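Local coordinates for protein peptidoglycan synthase activator LpoP (Pseudomonas aeruginosa, PDB 6W5Q) that probably activates a peptidoglycan synthase in cell-wall assembly as a lipoprotein, whose globular C-terminal tetratricopeptide-repeat domain is the part described here, at residues 65-76 / 89-100. Numbering follows the deposited sequence.
Sequences AAQAEQVARRGL and LWELIAQAREKQ
Glu69 meets Ala96, Ile93, Arg97 and Gln100 in turn from CB to its carboxylate. CB packs on the methyl of Ala96, 3.8 Å from its CB, while CG passes the CG2 branch of Ile93. CG anti to the backbone N and an extended chain beyond it carry the carboxylate out across helix 83-99 to Arg97 and Gln100. OE1 accepts two bonds: Gln100 NE2 approaches from above the carboxylate plane at 2.9 Å, nearly straight at 163°, and Arg97 NH1 comes from the syn side. The same NH1 also bonds to OE2, so it straddles the carboxylate, whose plane is steeply inclined to the guanidinium. Arg97 NE forms a further salt bridge to Asp102. Arg73 NH1 lies against OE2 from the same helix as Glu69, at a modelled distance too short to be trusted, so its share in the salt-bridge network is less certain. Gln100 NE2 also donates to Ala96 O (2.8 Å), a second bond that fixes the amide's rotation.

Beyond this polar end the interface is mainly apolar. Ile93 enters as a knob among Glu69, Ala72, Arg73 and Leu76, its CG1 3.7 Å from Ala72 CB. Leu76 CD2 lies over the face of the Trp90 six-membered ring, 3.5 Å from its centroid and 22° off the normal, a CH-pi contact, while Arg73 NH2 sits at the ring's edge. The axes of helical segments 65-76 and 89-99 come within 8.4 Å, 156° apart in direction, and small Ala65, Ala72 and Ala96 line the seam: the antiparallel packing of neighbouring helices in a tetratricopeptide-repeat solenoid.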
loop_
_atom_site.group_PDB
_atom_site.type_symbol
_atom_site.label_atom_id
_atom_site.label_comp_id
_atom_site.label_asym_id
_atom_site.label_seq_id
_atom_site.Cartn_x
_atom_site.Cartn_y
_atom_site.Cartn_z
ATOM N N ALA A 65 -3.359 -5.619 -9.556
ATOM C CA ALA A 65 -2.132 -6.097 -8.913
ATOM C C ALA A 65 -0.901 -5.337 -9.390
ATOM O O ALA A 65 -0.098 -4.880 -8.573
ATOM C CB ALA A 65 -1.958 -7.601 -9.166
ATOM N N ALA A 66 -0.713 -5.229 -10.711
ATOM C CA ALA A 66 0.442 -4.507 -11.232
ATOM C C ALA A 66 0.462 -3.067 -10.724
ATOM O O ALA A 66 1.524 -2.546 -10.363
ATOM C CB ALA A 66 0.445 -4.551 -12.763
ATOM N N GLN A 67 -0.707 -2.422 -10.662
ATOM C CA GLN A 67 -0.796 -1.072 -10.099
ATOM C C GLN A 67 -0.356 -1.047 -8.644
ATOM O O GLN A 67 0.472 -0.216 -8.249
ATOM C CB GLN A 67 -2.230 -0.549 -10.205
ATOM C CG GLN A 67 -2.542 0.031 -11.532
ATOM C CD GLN A 67 -3.967 0.515 -11.614
ATOM O OE1 GLN A 67 -4.419 1.331 -10.796
ATOM N NE2 GLN A 67 -4.708 -0.032 -12.552
ATOM N N ALA A 68 -0.945 -1.931 -7.821
ATOM C CA ALA A 68 -0.618 -2.006 -6.398
ATOM C C ALA A 68 0.863 -2.189 -6.177
ATOM O O ALA A 68 1.435 -1.635 -5.229
ATOM C CB ALA A 68 -1.356 -3.181 -5.741
ATOM N N GLU A 69 1.495 -3.003 -7.025
ATOM C CA GLU A 69 2.902 -3.314 -6.839
ATOM C C GLU A 69 3.746 -2.049 -6.937
ATOM O O GLU A 69 4.641 -1.820 -6.111
ATOM C CB GLU A 69 3.323 -4.355 -7.882
ATOM C CG GLU A 69 4.716 -4.908 -7.687
ATOM C CD GLU A 69 5.205 -5.675 -8.909
ATOM O OE1 GLU A 69 4.387 -5.999 -9.804
ATOM O OE2 GLU A 69 6.415 -5.952 -8.977
ATOM N N GLN A 70 3.447 -1.194 -7.920
ATOM C CA GLN A 70 4.253 0.011 -8.122
ATOM C C GLN A 70 4.028 1.033 -7.019
ATOM O O GLN A 70 4.969 1.714 -6.591
ATOM C CB GLN A 70 3.952 0.622 -9.492
ATOM C CG GLN A 70 4.194 -0.344 -10.610
ATOM C CD GLN A 70 5.631 -0.844 -10.656
ATOM O OE1 GLN A 70 5.864 -1.988 -11.037
ATOM N NE2 GLN A 70 6.596 0.019 -10.340
ATOM N N VAL A 71 2.795 1.154 -6.542
ATOM C CA VAL A 71 2.535 2.033 -5.403
ATOM C C VAL A 71 3.283 1.538 -4.179
ATOM O O VAL A 71 3.946 2.316 -3.482
ATOM C CB VAL A 71 1.027 2.130 -5.125
ATOM C CG1 VAL A 71 0.770 2.981 -3.868
ATOM C CG2 VAL A 71 0.311 2.669 -6.348
ATOM N N ALA A 72 3.194 0.234 -3.903
ATOM C CA ALA A 72 3.893 -0.322 -2.747
ATOM C C ALA A 72 5.406 -0.194 -2.898
ATOM O O ALA A 72 6.122 0.067 -1.916
ATOM C CB ALA A 72 3.498 -1.784 -2.546
ATOM N N ARG A 73 5.912 -0.377 -4.124
ATOM C CA ARG A 73 7.346 -0.240 -4.353
ATOM C C ARG A 73 7.777 1.201 -4.187
ATOM O O ARG A 73 8.903 1.475 -3.760
ATOM C CB ARG A 73 7.722 -0.764 -5.742
ATOM C CG ARG A 73 7.895 -2.265 -5.801
ATOM C CD ARG A 73 9.042 -2.650 -6.742
ATOM N NE ARG A 73 9.656 -3.949 -6.421
ATOM C CZ ARG A 73 9.244 -5.097 -6.944
ATOM N NH1 ARG A 73 8.235 -5.096 -7.796
ATOM N NH2 ARG A 73 9.823 -6.238 -6.619
ATOM N N ARG A 74 6.882 2.135 -4.493
ATOM C CA ARG A 74 7.184 3.534 -4.236
ATOM C C ARG A 74 7.157 3.823 -2.735
ATOM O O ARG A 74 8.076 4.450 -2.204
ATOM C CB ARG A 74 6.210 4.437 -5.009
ATOM C CG ARG A 74 6.632 5.894 -5.013
ATOM C CD ARG A 74 6.050 6.667 -6.185
ATOM N NE ARG A 74 4.600 6.767 -6.123
ATOM C CZ ARG A 74 3.948 7.722 -5.467
ATOM N NH1 ARG A 74 4.615 8.664 -4.795
ATOM N NH2 ARG A 74 2.624 7.732 -5.475
ATOM N N GLY A 75 6.114 3.380 -2.032
ATOM C CA GLY A 75 6.091 3.553 -0.582
ATOM C C GLY A 75 7.358 3.051 0.082
ATOM O O GLY A 75 7.914 3.706 0.970
ATOM N N LEU A 76 7.858 1.907 -0.383
ATOM C CA LEU A 76 9.083 1.323 0.155
ATOM C C LEU A 76 10.255 2.296 0.089
ATOM O O LEU A 76 11.003 2.440 1.057
ATOM C CB LEU A 76 9.396 0.046 -0.621
ATOM C CG LEU A 76 10.195 -1.101 -0.041
ATOM C CD1 LEU A 76 9.779 -1.432 1.374
ATOM C CD2 LEU A 76 9.953 -2.277 -0.946
ATOM N N LEU A 89 5.025 -3.653 3.380
ATOM C CA LEU A 89 5.027 -3.324 1.952
ATOM C C LEU A 89 5.559 -4.496 1.116
ATOM O O LEU A 89 4.990 -4.831 0.066
ATOM C CB LEU A 89 5.836 -2.033 1.716
ATOM C CG LEU A 89 5.160 -0.706 2.155
ATOM C CD1 LEU A 89 6.165 0.390 2.455
ATOM C CD2 LEU A 89 4.128 -0.175 1.122
ATOM N N TRP A 90 6.618 -5.168 1.584
ATOM C CA TRP A 90 7.120 -6.311 0.826
ATOM C C TRP A 90 6.072 -7.420 0.725
ATOM O O TRP A 90 5.904 -8.021 -0.343
ATOM C CB TRP A 90 8.410 -6.845 1.440
ATOM C CG TRP A 90 9.634 -6.100 1.008
ATOM C CD1 TRP A 90 10.522 -5.449 1.818
ATOM C CD2 TRP A 90 10.123 -5.934 -0.339
ATOM N NE1 TRP A 90 11.528 -4.889 1.060
ATOM C CE2 TRP A 90 11.311 -5.176 -0.262
ATOM C CE3 TRP A 90 9.674 -6.359 -1.597
ATOM C CZ2 TRP A 90 12.050 -4.823 -1.391
ATOM C CZ3 TRP A 90 10.415 -6.001 -2.724
ATOM C CH2 TRP A 90 11.585 -5.237 -2.610
ATOM N N GLU A 91 5.354 -7.699 1.822
ATOM C CA GLU A 91 4.281 -8.691 1.763
ATOM C C GLU A 91 3.223 -8.297 0.738
ATOM O O GLU A 91 2.745 -9.140 -0.024
ATOM C CB GLU A 91 3.640 -8.884 3.142
ATOM C CG GLU A 91 2.405 -9.780 3.095
ATOM C CD GLU A 91 2.705 -11.191 2.542
ATOM O OE1 GLU A 91 3.859 -11.669 2.679
ATOM O OE2 GLU A 91 1.783 -11.831 1.968
ATOM N N LEU A 92 2.862 -7.011 0.692
ATOM C CA LEU A 92 1.970 -6.528 -0.357
ATOM C C LEU A 92 2.556 -6.768 -1.740
ATOM O O LEU A 92 1.839 -7.132 -2.677
ATOM C CB LEU A 92 1.697 -5.034 -0.167
ATOM C CG LEU A 92 0.419 -4.624 0.562
ATOM C CD1 LEU A 92 0.326 -5.293 1.936
ATOM C CD2 LEU A 92 0.333 -3.085 0.664
ATOM N N ILE A 93 3.857 -6.538 -1.901
ATOM C CA ILE A 93 4.482 -6.739 -3.206
ATOM C C ILE A 93 4.460 -8.219 -3.587
ATOM O O ILE A 93 4.192 -8.571 -4.741
ATOM C CB ILE A 93 5.912 -6.163 -3.190
ATOM C CG1 ILE A 93 5.856 -4.640 -3.062
ATOM C CG2 ILE A 93 6.708 -6.616 -4.419
ATOM C CD1 ILE A 93 7.179 -3.997 -2.770
ATOM N N ALA A 94 4.738 -9.101 -2.618
ATOM C CA ALA A 94 4.639 -10.539 -2.837
ATOM C C ALA A 94 3.248 -10.920 -3.316
ATOM O O ALA A 94 3.087 -11.710 -4.253
ATOM C CB ALA A 94 4.970 -11.291 -1.543
ATOM N N GLN A 95 2.223 -10.370 -2.668
ATOM C CA GLN A 95 0.856 -10.728 -3.021
ATOM C C GLN A 95 0.493 -10.205 -4.391
ATOM O O GLN A 95 -0.248 -10.863 -5.128
ATOM C CB GLN A 95 -0.105 -10.197 -1.968
ATOM C CG GLN A 95 0.150 -10.771 -0.608
ATOM C CD GLN A 95 -0.916 -10.383 0.359
ATOM O OE1 GLN A 95 -0.795 -10.618 1.568
ATOM N NE2 GLN A 95 -1.983 -9.769 -0.156
ATOM N N ALA A 96 1.033 -9.042 -4.755
ATOM C CA ALA A 96 0.807 -8.498 -6.091
ATOM C C ALA A 96 1.535 -9.310 -7.167
ATOM O O ALA A 96 1.023 -9.462 -8.282
ATOM C CB ALA A 96 1.246 -7.032 -6.125
ATOM N N ARG A 97 2.748 -9.812 -6.875
ATOM C CA ARG A 97 3.420 -10.678 -7.850
ATOM C C ARG A 97 2.646 -11.969 -8.041
ATOM O O ARG A 97 2.458 -12.423 -9.176
ATOM C CB ARG A 97 4.853 -11.003 -7.413
ATOM C CG ARG A 97 5.741 -9.784 -7.199
ATOM C CD ARG A 97 5.841 -8.966 -8.454
ATOM N NE ARG A 97 6.000 -9.787 -9.642
ATOM C CZ ARG A 97 6.089 -9.295 -10.871
ATOM N NH1 ARG A 97 6.029 -7.989 -11.064
ATOM N NH2 ARG A 97 6.237 -10.109 -11.908
ATOM N N GLU A 98 2.209 -12.575 -6.931
ATOM C CA GLU A 98 1.410 -13.800 -6.962
ATOM C C GLU A 98 0.200 -13.666 -7.881
ATOM O O GLU A 98 -0.082 -14.550 -8.698
ATOM C CB GLU A 98 0.940 -14.141 -5.541
ATOM C CG GLU A 98 1.945 -14.891 -4.719
ATOM C CD GLU A 98 1.470 -15.189 -3.304
ATOM O OE1 GLU A 98 0.649 -14.414 -2.750
ATOM O OE2 GLU A 98 1.933 -16.202 -2.742
ATOM N N LYS A 99 -0.553 -12.573 -7.733
ATOM C CA LYS A 99 -1.774 -12.424 -8.503
ATOM C C LYS A 99 -1.476 -12.148 -9.963
ATOM O O LYS A 99 -2.367 -12.308 -10.803
ATOM C CB LYS A 99 -2.642 -11.316 -7.896
ATOM C CG LYS A 99 -3.107 -11.652 -6.482
ATOM C CD LYS A 99 -4.106 -10.643 -5.969
ATOM C CE LYS A 99 -4.673 -11.053 -4.623
ATOM N NZ LYS A 99 -5.840 -10.189 -4.275
ATOM N N GLN A 100 -0.239 -11.761 -10.279
ATOM C CA GLN A 100 0.219 -11.622 -11.656
ATOM C C GLN A 100 0.781 -12.925 -12.214
ATOM O O GLN A 100 1.310 -12.935 -13.332
ATOM C CB GLN A 100 1.263 -10.509 -11.743
ATOM C CG GLN A 100 0.665 -9.118 -11.537
ATOM C CD GLN A 100 1.707 -8.029 -11.386
ATOM O OE1 GLN A 100 2.184 -7.464 -12.373
ATOM N NE2 GLN A 100 2.052 -7.715 -10.141
#